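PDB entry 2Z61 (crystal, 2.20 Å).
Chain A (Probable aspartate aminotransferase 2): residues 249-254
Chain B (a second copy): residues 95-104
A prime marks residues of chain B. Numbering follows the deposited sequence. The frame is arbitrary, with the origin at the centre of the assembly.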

# COMPACT_ATOMS: atom_id res chain seq x y z
N GLN A 249 8.66 -4.82 3.17
CA GLN A 249 8.89 -4.76 4.61
C GLN A 249 8.97 -3.32 5.12
O GLN A 249 8.60 -3.04 6.26
CB GLN A 249 10.17 -5.49 4.99
CG GLN A 249 10.20 -6.95 4.61
CD GLN A 249 11.56 -7.58 4.84
OE1 GLN A 249 12.55 -7.16 4.25
NE2 GLN A 249 11.60 -8.60 5.69
N ASN A 250 9.45 -2.41 4.27
CA ASN A 250 9.58 -1.02 4.67
C ASN A 250 8.32 -0.18 4.43
O ASN A 250 7.83 0.48 5.35
CB ASN A 250 10.76 -0.37 3.94
CG ASN A 250 12.11 -0.73 4.56
OD1 ASN A 250 12.62 -0.02 5.43
ND2 ASN A 250 12.68 -1.85 4.13
N LEU A 251 7.80 -0.24 3.21
CA LEU A 251 6.65 0.56 2.81
C LEU A 251 5.24 0.09 3.16
O LEU A 251 4.32 0.91 3.24
CB LEU A 251 6.69 0.79 1.29
CG LEU A 251 7.84 1.59 0.67
CD1 LEU A 251 7.86 2.97 1.28
CD2 LEU A 251 9.17 0.90 0.89
N PHE A 252 5.04 -1.21 3.37
CA PHE A 252 3.69 -1.69 3.63
C PHE A 252 3.56 -2.72 4.76
O PHE A 252 2.50 -2.83 5.39
CB PHE A 252 3.14 -2.28 2.32
CG PHE A 252 1.65 -2.40 2.29
CD1 PHE A 252 0.85 -1.27 2.41
CD2 PHE A 252 1.05 -3.64 2.16
CE1 PHE A 252 -0.53 -1.38 2.41
CE2 PHE A 252 -0.34 -3.76 2.16
CZ PHE A 252 -1.13 -2.63 2.29
N ILE A 253 4.63 -3.47 5.01
CA ILE A 253 4.67 -4.51 6.04
C ILE A 253 4.05 -5.81 5.53
O ILE A 253 4.74 -6.82 5.40
CB ILE A 253 3.95 -4.08 7.34
CG1 ILE A 253 4.44 -2.70 7.80
CG2 ILE A 253 4.21 -5.12 8.42
CD1 ILE A 253 5.89 -2.65 8.19
N SER A 254 2.75 -5.81 5.24
CA SER A 254 2.08 -7.02 4.73
C SER A 254 0.64 -6.75 4.29
O SER A 254 -0.01 -5.84 4.81
CB SER A 254 2.10 -8.14 5.78
OG SER A 254 1.39 -7.79 6.96
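Chain B (95-104) TGGSSLGLFF

No direct hydrogen bond joins the two stretches, although main-chain carbonyls of both chains lie in the contact. The closest polar approach is Leu251 O to Leu100′ N, 3.4 Å, and its angle is too poor for a hydrogen bond. A water bridges the chains instead: it donates to Asn250 O at 2.8 Å and is hydrogen-bonded to Ser99′ OG at 2.8 Å.

Chain B runs through Gly96′ and Gly97′ into a helix that begins at Ser98′ and continues past Phe104′. From first CA to last, the stretches run in roughly opposite directions. Gly97′ is the N-cap residue, and its backbone angles (101/167) call for glycine. Thr95′ OG1 donates to Gly97′ O at 2.7 Å. The start of this helix meets the end of a chain A helix, where Phe252 is the first residue to leave helical angles. The CA atoms of Leu251 and Ser99′ are 5.3 Å apart, the nearest such pair.

Ser99′ points toward chain A, and Ser99′ CB lies 3.2 Å from Leu251 O. One helical turn later, Phe103′ CD1 meets Leu251 CD1 at 3.1 Å, a tight apolar contact. Phe252 CE1 is 3.1 Å from Gly96′ O, and Phe252 CD1 is 4.1 Å from Leu100′ CG. An ideal CB on Gly96′ would be a tight 3.4 Å from Phe252 CE1.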

# COMPACT_ATOMS: atom_id res chain seq x y z
N THR B 95 -5.11 6.24 4.35
CA THR B 95 -4.09 5.47 3.62
C THR B 95 -4.11 3.99 4.01
O THR B 95 -4.79 3.59 4.95
CB THR B 95 -2.67 6.02 3.92
OG1 THR B 95 -2.44 6.03 5.33
CG2 THR B 95 -2.51 7.43 3.39
N GLY B 96 -3.34 3.19 3.29
CA GLY B 96 -3.27 1.77 3.59
C GLY B 96 -2.19 1.55 4.62
O GLY B 96 -1.17 0.93 4.34
N GLY B 97 -2.41 2.07 5.82
CA GLY B 97 -1.43 1.95 6.88
C GLY B 97 -0.64 3.24 7.03
O GLY B 97 -0.68 4.11 6.15
N SER B 98 0.10 3.35 8.13
CA SER B 98 0.93 4.50 8.47
C SER B 98 2.23 4.56 7.65
O SER B 98 2.74 5.64 7.35
CB SER B 98 1.25 4.44 9.97
OG SER B 98 2.08 5.51 10.38
N SER B 99 2.75 3.39 7.28
CA SER B 99 3.97 3.31 6.49
C SER B 99 3.80 3.95 5.11
O SER B 99 4.65 4.73 4.68
CB SER B 99 4.41 1.85 6.33
OG SER B 99 4.81 1.33 7.58
N LEU B 100 2.70 3.63 4.42
CA LEU B 100 2.46 4.22 3.11
C LEU B 100 2.24 5.72 3.26
O LEU B 100 2.69 6.50 2.44
CB LEU B 100 1.24 3.60 2.42
CG LEU B 100 1.52 2.59 1.31
CD1 LEU B 100 0.23 2.33 0.53
CD2 LEU B 100 2.61 3.13 0.38
N GLY B 101 1.53 6.11 4.32
CA GLY B 101 1.27 7.52 4.54
C GLY B 101 2.57 8.30 4.60
O GLY B 101 2.74 9.30 3.90
N LEU B 102 3.49 7.85 5.45
CA LEU B 102 4.78 8.49 5.58
C LEU B 102 5.48 8.56 4.22
O LEU B 102 5.96 9.61 3.81
CB LEU B 102 5.65 7.72 6.58
CG LEU B 102 7.06 8.28 6.83
CD1 LEU B 102 6.98 9.58 7.61
CD2 LEU B 102 7.87 7.25 7.59
N PHE B 103 5.54 7.43 3.52
CA PHE B 103 6.20 7.42 2.22
C PHE B 103 5.62 8.47 1.27
O PHE B 103 6.36 9.18 0.60
CB PHE B 103 6.09 6.04 1.57
CG PHE B 103 6.81 5.96 0.26
CD1 PHE B 103 8.20 5.84 0.22
CD2 PHE B 103 6.12 6.07 -0.94
CE1 PHE B 103 8.88 5.83 -0.99
CE2 PHE B 103 6.80 6.06 -2.16
CZ PHE B 103 8.17 5.94 -2.18
N PHE B 104 4.29 8.55 1.21
CA PHE B 104 3.63 9.52 0.35
C PHE B 104 3.96 10.96 0.78
O PHE B 104 4.11 11.84 -0.07
CB PHE B 104 2.12 9.31 0.39
CG PHE B 104 1.65 8.06 -0.31
CD1 PHE B 104 0.32 7.64 -0.19
CD2 PHE B 104 2.51 7.32 -1.11
CE1 PHE B 104 -0.14 6.50 -0.86
CE2 PHE B 104 2.06 6.18 -1.78
CZ PHE B 104 0.73 5.77 -1.66
O HOH W 1 7.60 1.16 8.08